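Local coordinates for cellulosomal scaffoldin adaptor protein B (Acetivibrio cellulolyticus, PDB 4UYP) that attaches an adaptor scaffoldin of the cellulosome to the cohesin of an anchoring scaffoldin through its calcium-binding, type I dockerin domain, at residues V13-A18 against D59-K64. The protein carries 2 engineered substitutions. Numbering follows the deposited sequence.
Sequences VRSIDA and DYVLGK. Engineered in segment 13-18: Ser15 (natural residue Ile), Ile16 (natural residue Asn). With CA (calcium ion), chain L; SO4 (sulfate ion), chain M.
The ring of Tyr60 and the isopropyl group of Val13 meet along the CD2-CE2 side of the ring, where Val13 CG1 lies 3.8 Å from Tyr60 CD2 and Val13 CB 3.9 Å from Tyr60 CE2. The methyl arrives obliquely, the two side chains crossing at about a right angle; Phe68 and Ile65 of the C-terminal tail also pack on Tyr60. The other flat surface is the peptide joining Arg14 to engineered Ser15: Val61 CG2 sits over the face of the Arg14 carbonyl, 3.5 Å from Arg14 C, while Val61 CG1 comes near Ser15 OG in one of that residue's two conformers. Val13 CG1 is anti to its own backbone N (chi1 -174°) and touches both the Tyr60 ring and, at 4.0 Å, Val61 CG2. The last turn of helix 51-61 thus packs against the end of the first calcium loop and the start of helix 15-26, with Val57 one turn earlier also touching Val13 and Ala18. Beyond Val61, Gly63 closes the helix in a Schellman motif, with Lys64 N bonded to Asp59 O and Gly63 N to Tyr60 O. On the loop side Asp17 grips the calcium ion with both carboxylate oxygens, OD2 at 2.4 Å and OD1 at 2.6 Å, alongside Asp6, Asp8, Asn10, Ser12 O and a water. Asp17 OD2 also accepts Arg14 N through its anti lone pair (2.8 Å, 146°), tying the backbone beneath Val61 to the metal ligand. Asp59 OD2 is hydrogen-bonded to Tyr32 OH of the scaffoldin C chain. The segments therefore share a small van der Waals contact, apolar round Val13, with Val61 also lying on backbone and hydroxyl atoms, while calcium coordination and backbone bonds set the shape of each side.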
loop_
_atom_site.group_PDB
_atom_site.type_symbol
_atom_site.label_atom_id
_atom_site.label_comp_id
_atom_site.label_asym_id
_atom_site.label_seq_id
_atom_site.Cartn_x
_atom_site.Cartn_y
_atom_site.Cartn_z
ATOM N N VAL B 13 -20.648 -22.949 -7.682
ATOM C CA VAL B 13 -19.785 -22.445 -6.608
ATOM C C VAL B 13 -19.003 -23.631 -6.078
ATOM O O VAL B 13 -19.525 -24.629 -5.589
ATOM C CB VAL B 13 -20.641 -21.834 -5.503
ATOM C CG1 VAL B 13 -19.707 -21.186 -4.477
ATOM C CG2 VAL B 13 -21.530 -20.733 -6.117
ATOM N N ARG B 14 -17.662 -23.509 -6.173
ATOM C CA ARG B 14 -16.748 -24.638 -5.962
ATOM C C ARG B 14 -15.572 -24.158 -5.144
ATOM O O ARG B 14 -15.322 -22.985 -5.020
ATOM C CB ARG B 14 -16.187 -25.156 -7.284
ATOM C CG ARG B 14 -17.260 -25.475 -8.304
ATOM C CD ARG B 14 -18.027 -26.637 -7.704
ATOM N NE ARG B 14 -17.466 -27.941 -7.922
ATOM C CZ ARG B 14 -17.330 -28.588 -9.125
ATOM N NH1 ARG B 14 -17.781 -28.018 -10.258
ATOM N NH2 ARG B 14 -16.735 -29.826 -9.214
ATOM N N SER B 15 -14.812 -25.125 -4.670
ATOM C CA SER B 15 -13.617 -24.784 -3.828
ATOM C C SER B 15 -12.713 -23.764 -4.472
ATOM O O SER B 15 -12.123 -22.833 -3.831
ATOM C CB SER B 15 -12.829 -26.016 -3.474
ATOM O OG SER B 15 -13.597 -26.839 -2.605
ATOM N N ILE B 16 -12.494 -23.958 -5.792
ATOM C CA ILE B 16 -11.543 -23.085 -6.493
ATOM C C ILE B 16 -11.978 -21.634 -6.496
ATOM O O ILE B 16 -11.172 -20.724 -6.539
ATOM C CB ILE B 16 -11.242 -23.618 -7.908
ATOM C CG1 ILE B 16 -9.930 -23.028 -8.507
ATOM C CG2 ILE B 16 -12.422 -23.353 -8.850
ATOM C CD1 ILE B 16 -8.644 -23.516 -7.764
ATOM N N ASP B 17 -13.333 -21.381 -6.493
ATOM C CA ASP B 17 -13.799 -19.993 -6.433
ATOM C C ASP B 17 -13.231 -19.275 -5.207
ATOM O O ASP B 17 -12.905 -18.115 -5.313
ATOM C CB ASP B 17 -15.364 -19.967 -6.458
ATOM C CG ASP B 17 -15.963 -20.419 -7.815
ATOM O OD1 ASP B 17 -15.655 -19.840 -8.886
ATOM O OD2 ASP B 17 -16.814 -21.357 -7.804
ATOM N N ALA B 18 -13.162 -19.967 -4.063
ATOM C CA ALA B 18 -12.678 -19.275 -2.865
ATOM C C ALA B 18 -11.173 -19.070 -3.007
ATOM O O ALA B 18 -10.648 -18.102 -2.457
ATOM C CB ALA B 18 -12.976 -20.165 -1.614
ATOM N N ASP B 59 -16.745 -21.782 3.008
ATOM C CA ASP B 59 -17.697 -22.353 4.017
ATOM C C ASP B 59 -18.999 -22.693 3.348
ATOM O O ASP B 59 -19.612 -23.698 3.805
ATOM C CB ASP B 59 -17.857 -21.383 5.175
ATOM C CG ASP B 59 -16.578 -21.242 6.013
ATOM O OD1 ASP B 59 -15.604 -22.024 5.802
ATOM O OD2 ASP B 59 -16.581 -20.383 6.896
ATOM N N TYR B 60 -19.444 -21.983 2.358
ATOM C CA TYR B 60 -20.646 -22.440 1.620
ATOM C C TYR B 60 -20.356 -23.780 0.920
ATOM O O TYR B 60 -21.176 -24.729 0.952
ATOM C CB TYR B 60 -21.025 -21.371 0.569
ATOM C CG TYR B 60 -22.117 -21.747 -0.372
ATOM C CD1 TYR B 60 -23.436 -21.483 -0.003
ATOM C CD2 TYR B 60 -21.866 -22.339 -1.588
ATOM C CE1 TYR B 60 -24.494 -21.855 -0.821
ATOM C CE2 TYR B 60 -22.941 -22.630 -2.448
ATOM C CZ TYR B 60 -24.238 -22.380 -2.038
ATOM O OH TYR B 60 -25.237 -22.780 -2.982
ATOM N N VAL B 61 -19.220 -23.871 0.215
ATOM C CA VAL B 61 -18.878 -25.102 -0.487
ATOM C C VAL B 61 -18.907 -26.277 0.483
ATOM O O VAL B 61 -19.363 -27.380 0.137
ATOM C CB VAL B 61 -17.530 -24.950 -1.208
ATOM C CG1 VAL B 61 -17.106 -26.313 -1.750
ATOM C CG2 VAL B 61 -17.699 -23.959 -2.371
ATOM N N LEU B 62 -18.352 -26.071 1.684
ATOM C CA LEU B 62 -18.209 -27.161 2.681
ATOM C C LEU B 62 -19.528 -27.434 3.407
ATOM O O LEU B 62 -19.546 -28.383 4.222
ATOM C CB LEU B 62 -17.063 -26.829 3.649
ATOM C CG LEU B 62 -15.722 -26.711 2.955
ATOM C CD1 LEU B 62 -14.611 -26.362 3.935
ATOM C CD2 LEU B 62 -15.273 -27.997 2.190
ATOM N N GLY B 63 -20.528 -26.624 3.213
ATOM C CA GLY B 63 -21.801 -26.941 3.808
ATOM C C GLY B 63 -22.036 -26.321 5.156
ATOM O O GLY B 63 -22.972 -26.713 5.839
ATOM N N LYS B 64 -21.267 -25.320 5.575
ATOM C CA LYS B 64 -21.514 -24.639 6.844
ATOM C C LYS B 64 -22.649 -23.678 6.714
ATOM O O LYS B 64 -23.460 -23.506 7.685
ATOM C CB LYS B 64 -20.231 -23.825 7.237
ATOM C CG LYS B 64 -20.436 -23.024 8.527
ATOM C CD LYS B 64 -19.439 -21.888 8.648
ATOM C CE LYS B 64 -19.816 -20.927 9.776
ATOM N NZ LYS B 64 -19.394 -21.503 11.125
HETATM CA CA CA L . -17.214 -21.458 -10.157
HETATM S S SO4 M . -20.492 -18.367 12.897
HETATM O O1 SO4 M . -20.203 -17.794 14.234
HETATM O O2 SO4 M . -19.882 -17.487 11.833
HETATM O O3 SO4 M . -21.980 -18.557 12.685
HETATM O O4 SO4 M . -19.895 -19.706 12.805
HETATM O O HOH W 1 -15.425 -23.069 -10.130
#